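Local coordinates for Fe(2+) transporter FeoB (Methanocaldococcus jannaschii, PDB 2WJI), which probably uses its cytoplasmic GTP-binding domain, the part present here, to drive the transport of ferrous iron across the cell membrane, at residues N21-E26 and E153-A158; P82-N87 and S160-D165. All coordinates share one frame; numbering follows the deposited sequence.

Contact 1. Residues N21-E26 and E153-A158; sequences NALTGE and EELKKA. Unlike the reference sequence in segment 153-158: E154 (reference Asp).
L23 overlaps the aliphatic part of K156. Its CD2 methyl rests on the lysine chain, with L23 CD2 to K156 CG at 3.6 Å. The two side chains run past each other in opposite directions, so they meet flank to flank. K156 CG lies beside its own backbone N (chi1 -73°), and the chain beyond CG is extended. That straight run carries K156 CE towards the helix backbone, where it lies 3.8 Å from L23 O. K156 NZ stays 4.0 Å from L23 O, and no hydrogen bond crosses between the segments. The second branch of the leucine, CD1, faces another residue. L23 CD1 comes to 4.3 Å from L155 CD2, a looser apolar touch. L155 also packs on I19, one turn earlier in helix 16-24.

This is helix-on-helix packing within a P-loop G domain. Helix 16-24 follows the P-loop, and helix 152-162 is the last helix of this chain. Both lie on one side of the central sheet. F45 of strand 42-47 touches both L23 and K156, and Y47 touches K156 as well. With an alanine in place of K156, L23 CD2 would probably lose its cover on this flank and F45 part of its packing.

Beyond T24 the helix stops: G25 has positive phi (78°). T24 OG1 accepts from E26 N at 3.2 Å, which makes an ST turn, and also bonds F20 O. N21 ND2 donates to E26 O at 2.6 Å, nearly straight at 168°, with the acceptor in its amide plane. N21, A22, T24 and G25 belong to experimentally identified magnesium sites. The magnesium ion bound here is about 13 Å from the side chain of L23.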
loop_
_atom_site.group_PDB
_atom_site.type_symbol
_atom_site.label_atom_id
_atom_site.label_comp_id
_atom_site.label_asym_id
_atom_site.label_seq_id
_atom_site.Cartn_x
_atom_site.Cartn_y
_atom_site.Cartn_z
ATOM N N ASN A 21 5.006 -8.823 -4.593
ATOM C CA ASN A 21 6.150 -9.622 -5.057
ATOM C C ASN A 21 7.488 -8.975 -4.727
ATOM O O ASN A 21 8.409 -9.636 -4.255
ATOM C CB ASN A 21 6.098 -9.863 -6.573
ATOM C CG ASN A 21 7.480 -10.207 -7.157
ATOM O OD1 ASN A 21 8.141 -9.361 -7.766
ATOM N ND2 ASN A 21 7.921 -11.446 -6.954
ATOM N N ALA A 22 7.598 -7.678 -4.990
ATOM C CA ALA A 22 8.830 -6.948 -4.736
ATOM C C ALA A 22 9.259 -6.986 -3.267
ATOM O O ALA A 22 10.447 -7.109 -2.965
ATOM C CB ALA A 22 8.702 -5.504 -5.220
ATOM N N LEU A 23 8.293 -6.875 -2.363
ATOM C CA LEU A 23 8.588 -6.861 -0.927
ATOM C C LEU A 23 8.927 -8.245 -0.395
ATOM O O LEU A 23 9.851 -8.405 0.393
ATOM C CB LEU A 23 7.393 -6.317 -0.133
ATOM C CG LEU A 23 7.104 -4.814 -0.163
ATOM C CD1 LEU A 23 5.702 -4.543 0.368
ATOM C CD2 LEU A 23 8.157 -4.038 0.617
ATOM N N THR A 24 8.153 -9.238 -0.824
ATOM C CA THR A 24 8.156 -10.554 -0.200
ATOM C C THR A 24 8.871 -11.620 -1.021
ATOM O O THR A 24 9.227 -12.680 -0.493
ATOM C CB THR A 24 6.719 -11.030 0.036
ATOM O OG1 THR A 24 6.092 -11.267 -1.229
ATOM C CG2 THR A 24 5.933 -9.972 0.783
ATOM N N GLY A 25 9.070 -11.345 -2.309
ATOM C CA GLY A 25 9.704 -12.291 -3.211
ATOM C C GLY A 25 8.769 -13.396 -3.668
ATOM O O GLY A 25 9.199 -14.365 -4.298
ATOM N N GLU A 26 7.484 -13.256 -3.346
ATOM C CA GLU A 26 6.480 -14.237 -3.745
ATOM C C GLU A 26 6.018 -13.999 -5.182
ATOM O O GLU A 26 6.225 -12.916 -5.737
ATOM C CB GLU A 26 5.272 -14.187 -2.799
ATOM C CG GLU A 26 5.598 -14.495 -1.343
ATOM C CD GLU A 26 5.942 -15.953 -1.121
ATOM O OE1 GLU A 26 5.537 -16.793 -1.954
ATOM O OE2 GLU A 26 6.613 -16.263 -0.114
ATOM N N GLU A 153 13.158 -0.360 -1.142
ATOM C CA GLU A 153 13.836 -0.322 0.151
ATOM C C GLU A 153 13.357 0.879 0.951
ATOM O O GLU A 153 13.272 0.814 2.172
ATOM C CB GLU A 153 15.377 -0.319 0.033
ATOM C CG GLU A 153 16.060 -0.088 1.397
ATOM C CD GLU A 153 17.575 -0.340 1.424
ATOM O OE1 GLU A 153 18.291 -0.030 0.443
ATOM O OE2 GLU A 153 18.055 -0.821 2.470
ATOM N N GLU A 154 13.046 1.978 0.267
ATOM C CA GLU A 154 12.471 3.130 0.959
ATOM C C GLU A 154 11.156 2.735 1.607
ATOM O O GLU A 154 10.885 3.107 2.749
ATOM C CB GLU A 154 12.253 4.315 0.016
ATOM C CG GLU A 154 13.523 5.100 -0.247
ATOM C CD GLU A 154 14.482 4.308 -1.087
ATOM O OE1 GLU A 154 15.640 4.107 -0.663
ATOM O OE2 GLU A 154 14.057 3.870 -2.178
ATOM N N LEU A 155 10.350 1.968 0.878
ATOM C CA LEU A 155 9.067 1.495 1.397
ATOM C C LEU A 155 9.279 0.610 2.618
ATOM O O LEU A 155 8.603 0.790 3.627
ATOM C CB LEU A 155 8.266 0.746 0.327
ATOM C CG LEU A 155 6.862 0.254 0.735
ATOM C CD1 LEU A 155 6.032 1.380 1.337
ATOM C CD2 LEU A 155 6.131 -0.367 -0.460
ATOM N N LYS A 156 10.216 -0.334 2.539
ATOM C CA LYS A 156 10.515 -1.186 3.695
ATOM C C LYS A 156 10.931 -0.349 4.898
ATOM O O LYS A 156 10.606 -0.664 6.044
ATOM C CB LYS A 156 11.613 -2.196 3.376
ATOM C CG LYS A 156 11.184 -3.329 2.458
ATOM C CD LYS A 156 12.388 -4.202 2.131
ATOM C CE LYS A 156 11.984 -5.473 1.408
ATOM N NZ LYS A 156 13.192 -6.263 1.028
ATOM N N LYS A 157 11.654 0.729 4.636
ATOM C CA LYS A 157 12.145 1.566 5.716
ATOM C C LYS A 157 11.019 2.389 6.322
ATOM O O LYS A 157 10.908 2.491 7.546
ATOM C CB LYS A 157 13.281 2.472 5.236
ATOM C CG LYS A 157 13.748 3.489 6.261
ATOM C CD LYS A 157 15.017 4.191 5.794
ATOM C CE LYS A 157 15.123 5.595 6.372
ATOM N NZ LYS A 157 15.348 5.597 7.843
ATOM N N ALA A 158 10.195 2.981 5.463
ATOM C CA ALA A 158 9.070 3.778 5.916
ATOM C C ALA A 158 8.120 2.915 6.716
ATOM O O ALA A 158 7.600 3.348 7.744
ATOM C CB ALA A 158 8.350 4.407 4.737
#

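Contact 2. Residues P82-N87 and S160-D165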
loop_
_atom_site.group_PDB
_atom_site.type_symbol
_atom_site.label_atom_id
_atom_site.label_comp_id
_atom_site.label_asym_id
_atom_site.label_seq_id
_atom_site.Cartn_x
_atom_site.Cartn_y
_atom_site.Cartn_z
ATOM N N PRO A 82 -4.603 -4.536 11.476
ATOM C CA PRO A 82 -3.200 -4.513 11.036
ATOM C C PRO A 82 -2.414 -3.433 11.775
ATOM O O PRO A 82 -2.980 -2.379 12.083
ATOM C CB PRO A 82 -3.297 -4.124 9.563
ATOM C CG PRO A 82 -4.667 -4.428 9.152
ATOM C CD PRO A 82 -5.549 -4.426 10.359
ATOM N N ASP A 83 -1.139 -3.696 12.061
ATOM C CA ASP A 83 -0.255 -2.693 12.649
ATOM C C ASP A 83 -0.057 -1.511 11.699
ATOM O O ASP A 83 0.136 -0.374 12.130
ATOM C CB ASP A 83 1.103 -3.310 12.995
ATOM C CG ASP A 83 1.003 -4.358 14.094
ATOM O OD1 ASP A 83 0.483 -4.037 15.184
ATOM O OD2 ASP A 83 1.447 -5.503 13.864
ATOM N N LEU A 84 -0.103 -1.778 10.400
ATOM C CA LEU A 84 0.029 -0.712 9.412
ATOM C C LEU A 84 -0.798 -1.050 8.184
ATOM O O LEU A 84 -0.792 -2.191 7.719
ATOM C CB LEU A 84 1.508 -0.513 9.012
ATOM C CG LEU A 84 1.814 0.526 7.922
ATOM C CD1 LEU A 84 1.347 1.909 8.346
ATOM C CD2 LEU A 84 3.308 0.563 7.547
ATOM N N VAL A 85 -1.519 -0.061 7.669
ATOM C CA VAL A 85 -2.182 -0.213 6.383
ATOM C C VAL A 85 -1.374 0.578 5.367
ATOM O O VAL A 85 -1.200 1.792 5.512
ATOM C CB VAL A 85 -3.646 0.276 6.424
ATOM C CG1 VAL A 85 -4.250 0.307 5.017
ATOM C CG2 VAL A 85 -4.483 -0.613 7.343
ATOM N N VAL A 86 -0.844 -0.118 4.364
ATOM C CA VAL A 86 -0.090 0.536 3.310
ATOM C C VAL A 86 -1.046 0.812 2.149
ATOM O O VAL A 86 -1.423 -0.096 1.401
ATOM C CB VAL A 86 1.119 -0.312 2.837
ATOM C CG1 VAL A 86 1.838 0.378 1.703
ATOM C CG2 VAL A 86 2.096 -0.560 3.980
ATOM N N ASN A 87 -1.460 2.067 2.020
ATOM C CA ASN A 87 -2.417 2.443 0.990
ATOM C C ASN A 87 -1.652 2.763 -0.289
ATOM O O ASN A 87 -0.945 3.783 -0.381
ATOM C CB ASN A 87 -3.272 3.623 1.467
ATOM C CG ASN A 87 -4.306 4.071 0.440
ATOM O OD1 ASN A 87 -4.732 3.310 -0.441
ATOM N ND2 ASN A 87 -4.724 5.327 0.562
ATOM N N SER A 160 8.854 0.143 8.528
ATOM C CA SER A 160 9.418 -0.189 9.838
ATOM C C SER A 160 9.353 0.961 10.855
ATOM O O SER A 160 9.388 0.731 12.054
ATOM C CB SER A 160 10.865 -0.658 9.688
ATOM O OG SER A 160 11.687 0.432 9.344
ATOM N N ILE A 161 9.304 2.195 10.371
ATOM C CA ILE A 161 9.173 3.353 11.248
ATOM C C ILE A 161 7.704 3.567 11.588
ATOM O O ILE A 161 7.358 3.845 12.741
ATOM C CB ILE A 161 9.733 4.631 10.580
ATOM C CG1 ILE A 161 11.263 4.613 10.580
ATOM C CG2 ILE A 161 9.221 5.883 11.283
ATOM C CD1 ILE A 161 11.902 5.605 9.577
ATOM N N ALA A 162 6.844 3.409 10.583
ATOM C CA ALA A 162 5.412 3.640 10.749
ATOM C C ALA A 162 4.702 2.673 11.704
ATOM O O ALA A 162 3.682 3.035 12.289
ATOM C CB ALA A 162 4.710 3.651 9.384
ATOM N N VAL A 163 5.208 1.449 11.854
ATOM C CA VAL A 163 4.539 0.482 12.731
ATOM C C VAL A 163 4.734 0.827 14.203
ATOM O O VAL A 163 4.014 0.328 15.069
ATOM C CB VAL A 163 5.000 -0.984 12.508
ATOM C CG1 VAL A 163 4.437 -1.542 11.223
ATOM C CG2 VAL A 163 6.524 -1.100 12.572
ATOM N N LYS A 164 5.718 1.674 14.477
ATOM C CA LYS A 164 6.008 2.099 15.836
ATOM C C LYS A 164 5.254 3.384 16.158
ATOM O O LYS A 164 5.018 3.707 17.323
ATOM C CB LYS A 164 7.512 2.292 15.998
ATOM C CG LYS A 164 8.305 1.032 15.680
ATOM C CD LYS A 164 9.746 1.343 15.316
ATOM C CE LYS A 164 10.568 0.068 15.183
ATOM N NZ LYS A 164 9.906 -0.945 14.312
ATOM N N ASP A 165 4.872 4.107 15.108
ATOM C CA ASP A 165 4.060 5.311 15.244
ATOM C C ASP A 165 2.583 4.951 15.383
ATOM O O ASP A 165 2.030 4.952 16.483
ATOM C CB ASP A 165 4.256 6.235 14.035
ATOM C CG ASP A 165 5.653 6.833 13.970
ATOM O OD1 ASP A 165 5.812 7.899 13.337
ATOM O OD2 ASP A 165 6.590 6.241 14.549
HETATM O O HOH W 1 0.914 -1.047 15.935
#
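L84 meets A162 and V163 with different parts of its side chain. Its CG is anti to the backbone N (chi1 177°), and both its methyls reach the single methyl of A162. L84 CD1 and L84 CD2 are each 3.9 Å from A162 CB. The root of the side chain serves V163: L84 CB lies 3.8 Å from V163 CG1. On V163 that branch is anti to the carbonyl carbon (chi1 -74°), while CG2 sits between the backbone N and the carbonyl carbon. V163 CG1 thus does all the valine's touching here, and it also reaches D83 CB at 4.2 Å. The contact is apolar, with no direct hydrogen bond between the segments.

The carboxylate of D83 points to other partners. D83 OD2 accepts from the backbone N of E5, which ties the residue just before strand 84-90 to strand 3-9. D83 OD1 takes a bond from a water at 3.1 Å. The same water reaches V163 O only weakly, at 3.5 Å, so it makes a loose bridge. K164 folds back along its own backbone. Its NZ donates to S160 O at 2.9 Å, in the carbonyl plane, and forms a salt bridge with E50. K164 is poorly ordered, so this bond is likely to be mobile.

Strand 84-90 is an inner strand of the sheet, between strands 3-9 and 111-116. L84 packs on I6 and L112 of those neighbours and on I159 of helix 152-162. V163 touches I6 and F52. N110 ND2 donates to both D83 O and A162 O, and so links the two segments. The C-terminal end of helix 152-162 is thereby seated over the start of strand 84-90, with strands 3-9 and 50-56 also beneath it.

How the contacts relate
From the N terminus the chain forms strand 3-9 and helix 16-24, whose end enters contact 1 at residues 21-26. It then passes strands 42-47 and 50-56 and helix 68-80 before entering contact 2 at 82-87. Strand 84-90 leads on through the rest of the sheet to helix 152-162. There 153-158 closes the loop of contact 1, and 160-165 closes that of contact 2. The segments alternate, so the two loops cross. Both contacts use helix 152-162, with centres 13 Å apart. Contact 1 ties this helix to the one after the P-loop, and contact 2 ties its C-terminal end to an inner strand.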